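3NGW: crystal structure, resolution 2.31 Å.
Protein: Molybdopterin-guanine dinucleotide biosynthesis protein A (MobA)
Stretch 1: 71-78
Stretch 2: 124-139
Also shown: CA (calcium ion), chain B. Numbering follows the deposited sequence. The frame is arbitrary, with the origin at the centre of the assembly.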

# COMPACT_ATOMS: atom_id res chain seq x y z
N GLY A 71 -12.24 2.49 0.21
CA GLY A 71 -11.09 3.35 0.45
C GLY A 71 -9.86 2.64 1.01
O GLY A 71 -9.85 1.42 1.13
N SER A 72 -8.84 3.41 1.35
CA SER A 72 -7.60 2.86 1.87
C SER A 72 -7.74 2.24 3.26
O SER A 72 -7.23 1.15 3.52
N ILE A 73 -8.42 2.95 4.15
CA ILE A 73 -8.65 2.48 5.52
C ILE A 73 -9.32 1.10 5.52
O ILE A 73 -9.02 0.25 6.36
N ALA A 74 -10.24 0.88 4.59
CA ALA A 74 -10.95 -0.38 4.50
C ALA A 74 -10.03 -1.48 3.98
O ALA A 74 -10.19 -2.65 4.31
N GLY A 75 -9.08 -1.08 3.15
CA GLY A 75 -8.13 -2.01 2.57
C GLY A 75 -7.11 -2.45 3.59
O GLY A 75 -6.77 -3.63 3.65
N ILE A 76 -6.61 -1.51 4.39
CA ILE A 76 -5.63 -1.82 5.42
C ILE A 76 -6.30 -2.70 6.46
O ILE A 76 -5.76 -3.74 6.86
N HIS A 77 -7.49 -2.29 6.89
CA HIS A 77 -8.26 -3.03 7.88
C HIS A 77 -8.46 -4.47 7.42
O HIS A 77 -8.29 -5.41 8.19
N ALA A 78 -8.82 -4.63 6.15
CA ALA A 78 -9.04 -5.95 5.58
C ALA A 78 -7.79 -6.82 5.73
O ALA A 78 -7.88 -7.99 6.10
N GLU A 124 3.19 9.33 4.99
CA GLU A 124 2.78 8.55 3.83
C GLU A 124 2.23 7.25 4.39
O GLU A 124 2.96 6.27 4.53
N PRO A 125 0.93 7.23 4.71
CA PRO A 125 0.22 6.07 5.27
C PRO A 125 0.10 4.82 4.40
O PRO A 125 -0.09 3.72 4.94
N LEU A 126 0.19 4.97 3.09
CA LEU A 126 0.06 3.83 2.19
C LEU A 126 1.39 3.16 1.88
O LEU A 126 1.53 2.45 0.89
N LEU A 127 2.37 3.39 2.74
CA LEU A 127 3.68 2.78 2.60
C LEU A 127 4.24 2.76 4.02
O LEU A 127 5.20 3.46 4.34
N ALA A 128 3.60 1.96 4.87
CA ALA A 128 3.99 1.84 6.28
C ALA A 128 3.59 0.52 6.94
O ALA A 128 2.87 -0.29 6.37
N TYR A 129 4.09 0.34 8.16
CA TYR A 129 3.82 -0.83 8.97
C TYR A 129 2.59 -0.61 9.84
O TYR A 129 2.42 0.46 10.44
N TYR A 130 1.72 -1.62 9.90
CA TYR A 130 0.52 -1.56 10.74
C TYR A 130 0.46 -2.87 11.51
O TYR A 130 0.67 -3.94 10.94
N ALA A 131 0.20 -2.78 12.80
CA ALA A 131 0.09 -3.97 13.64
C ALA A 131 -1.40 -4.26 13.79
O ALA A 131 -2.23 -3.39 13.55
N GLU A 132 -1.73 -5.49 14.18
CA GLU A 132 -3.11 -5.90 14.37
C GLU A 132 -3.85 -5.03 15.38
O GLU A 132 -5.06 -4.81 15.27
N SER A 133 -3.11 -4.53 16.36
CA SER A 133 -3.68 -3.70 17.42
C SER A 133 -4.29 -2.39 16.92
O SER A 133 -5.04 -1.73 17.66
N ALA A 134 -3.99 -2.03 15.68
CA ALA A 134 -4.49 -0.82 15.05
C ALA A 134 -5.81 -1.05 14.30
O ALA A 134 -6.48 -0.10 13.92
N ALA A 135 -6.18 -2.31 14.10
CA ALA A 135 -7.40 -2.65 13.37
C ALA A 135 -8.73 -2.12 13.92
O ALA A 135 -9.60 -1.73 13.14
N ASP A 136 -8.90 -2.10 15.23
CA ASP A 136 -10.15 -1.62 15.81
C ASP A 136 -10.43 -0.17 15.49
O ASP A 136 -11.54 0.18 15.10
N GLU A 137 -9.43 0.69 15.68
CA GLU A 137 -9.61 2.10 15.41
C GLU A 137 -9.89 2.35 13.92
O GLU A 137 -10.66 3.24 13.57
N LEU A 138 -9.27 1.55 13.06
CA LEU A 138 -9.48 1.67 11.62
C LEU A 138 -10.88 1.23 11.27
O LEU A 138 -11.54 1.85 10.43
N GLU A 139 -11.35 0.17 11.91
CA GLU A 139 -12.68 -0.35 11.64
C GLU A 139 -13.76 0.61 12.13
O GLU A 139 -14.80 0.75 11.48

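The apolar centre of the contact is Ile76, whose CA-to-CB bond points toward the second stretch and which gives up 85 Å² to it. In the m,t rotamer (chi1 -66°, chi2 170°) its two branches share Tyr130, while CG2 also meets Leu138 and CD1 also meets Leu126. Ile76 CG2 lies 3.6 Å from Leu138 CD1 and also sits over one face of the Tyr130 ring, 4.0 Å from the ring centroid and 15° off the normal, which is the geometry of a CH-pi contact. Ile76 CD1 approaches Tyr130 CZ at 3.8 Å and Leu126 CD2 at 4.2 Å.

Leu138 and Tyr130 both direct their CB toward the helix of residues 72-78. Leu138 is m,t (chi1 -67°, chi2 -176°) and has 78 Å² covered; its CD1 meets Ile76 and its CD2 is 4.0 Å from Ile73 CG2, two residues about one helical turn apart. Ile73, also m,t, points sideways, and its closest approach is to backbone, with Ile73 CG2 3.4 Å from Leu138 O. Tyr130 (chi1 -70°, m; chi2 85°) is held at its far end by a hydrogen bond within its own stretch, Tyr130 OH to Pro125 O at 2.8 Å, which ties the ring that Ile76 covers to the turn at Glu124-Leu127.

That turn, type I, carries Leu126 at one end of the interface. Its CB points sideways, but the m,t rotamer brings the end of the side chain nearer, so that Leu126 CD1 lies 3.6 Å from Ser72 OG; this is a contact without a hydrogen bond. Glu124 does not reach the first stretch, yet its OE1 accepts from Leu126 N at 2.9 Å with an N-H...acceptor angle of 158°, bracing the turn.

At the other end, the helices run at 147° with axes 9.3 Å apart at closest approach, and His77 and Ala135 have CA atoms only 5.6 Å apart. His77, t at chi1 (172°) with chi2 -99°, buries 92 Å². Its ring edge faces the backbone, His77 CD2 to Ala135 O at 3.4 Å, and His77 NE2 is 3.2 Å from Glu139 CB. ND1 is hydrogen-bonded elsewhere in the structure. No hydrogen bond crosses between the stretches, so the association rests on packing.

Outermost, Asp136 (chi1 -67°, m) points away from the first helix. Asp136 OD2 binds the calcium ion at 2.8 Å, and the oxygens of waters 1, 2 and 3 also bind the calcium ion, at 2.9, 2.8 and 2.6 Å. Water 3 also donates to Asp136 OD1 at 3.3 Å.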

# COMPACT_ATOMS: atom_id res chain seq x y z
CB SER A 72 -6.52 3.94 1.89
OG SER A 72 -6.31 4.44 0.58
CB ILE A 73 -9.55 3.44 6.31
CG1 ILE A 73 -8.93 4.84 6.35
CG2 ILE A 73 -9.73 2.94 7.73
CD1 ILE A 73 -9.82 5.87 7.04
CB ALA A 74 -12.16 -0.24 3.59
CB ILE A 76 -5.09 -0.54 6.08
CG1 ILE A 76 -4.29 0.27 5.05
CG2 ILE A 76 -4.21 -0.87 7.27
CD1 ILE A 76 -3.91 1.67 5.52
CB HIS A 77 -9.63 -2.36 8.09
CG HIS A 77 -10.58 -3.15 8.94
ND1 HIS A 77 -11.57 -3.94 8.40
CD2 HIS A 77 -10.67 -3.29 10.28
CE1 HIS A 77 -12.24 -4.53 9.38
NE2 HIS A 77 -11.71 -4.15 10.53
CB ALA A 78 -9.41 -5.83 4.10
CB GLU A 124 3.97 8.26 2.92
CG GLU A 124 3.64 7.30 1.81
CD GLU A 124 2.33 7.63 1.12
OE1 GLU A 124 1.26 7.30 1.67
OE2 GLU A 124 2.36 8.25 0.04
CB PRO A 125 -1.15 6.64 5.61
CG PRO A 125 -0.92 8.11 5.76
CD PRO A 125 0.02 8.39 4.62
CB LEU A 126 -0.66 4.25 0.91
CG LEU A 126 -2.07 4.79 1.17
CD1 LEU A 126 -2.81 4.96 -0.13
CD2 LEU A 126 -2.81 3.82 2.08
CB LEU A 127 4.56 3.61 1.67
CG LEU A 127 5.72 2.91 0.97
CD1 LEU A 127 6.94 2.89 1.84
CD2 LEU A 127 5.30 1.50 0.60
CB ALA A 128 3.40 3.00 7.06
CB TYR A 129 5.03 -1.12 9.86
CG TYR A 129 4.75 -2.07 11.00
CD1 TYR A 129 4.78 -3.46 10.81
CD2 TYR A 129 4.36 -1.59 12.24
CE1 TYR A 129 4.43 -4.33 11.85
CE2 TYR A 129 4.01 -2.45 13.27
CZ TYR A 129 4.04 -3.81 13.07
OH TYR A 129 3.65 -4.62 14.11
CB TYR A 130 -0.77 -1.40 9.89
CG TYR A 130 -0.94 -0.05 9.20
CD1 TYR A 130 -0.35 0.21 7.96
CD2 TYR A 130 -1.65 0.98 9.82
CE1 TYR A 130 -0.47 1.47 7.36
CE2 TYR A 130 -1.76 2.24 9.22
CZ TYR A 130 -1.17 2.48 8.00
OH TYR A 130 -1.26 3.73 7.43
CB ALA A 131 0.71 -3.71 15.01
CB GLU A 132 -3.15 -7.35 14.86
CG GLU A 132 -4.53 -7.87 15.19
CD GLU A 132 -4.51 -9.33 15.59
OE1 GLU A 132 -4.26 -10.19 14.71
OE2 GLU A 132 -4.73 -9.63 16.79
CB SER A 133 -2.61 -3.42 18.47
OG SER A 133 -1.42 -2.91 17.88
CB ALA A 134 -3.45 -0.29 14.08
CB ALA A 135 -7.49 -4.16 13.20
CB ASP A 136 -10.17 -1.81 17.33
CG ASP A 136 -10.20 -3.27 17.73
OD1 ASP A 136 -10.93 -4.05 17.07
OD2 ASP A 136 -9.51 -3.63 18.70
CB GLU A 137 -8.37 2.88 15.87
CG GLU A 137 -8.71 4.19 16.56
CD GLU A 137 -9.77 4.01 17.64
OE1 GLU A 137 -9.54 3.22 18.59
OE2 GLU A 137 -10.83 4.67 17.54
CB LEU A 138 -8.46 0.83 10.84
CG LEU A 138 -6.99 1.26 10.92
CD1 LEU A 138 -6.14 0.38 10.02
CD2 LEU A 138 -6.88 2.71 10.47
CB GLU A 139 -12.87 -1.70 12.29
CG GLU A 139 -14.25 -2.27 12.11
CD GLU A 139 -14.34 -3.69 12.60
OE1 GLU A 139 -13.76 -3.99 13.66
OE2 GLU A 139 -14.99 -4.51 11.92
CA CA B . -10.68 -6.16 19.08
O HOH W 1 -8.76 -6.56 16.99
O HOH W 2 -13.37 -5.49 18.86
O HOH W 3 -11.43 -7.26 16.86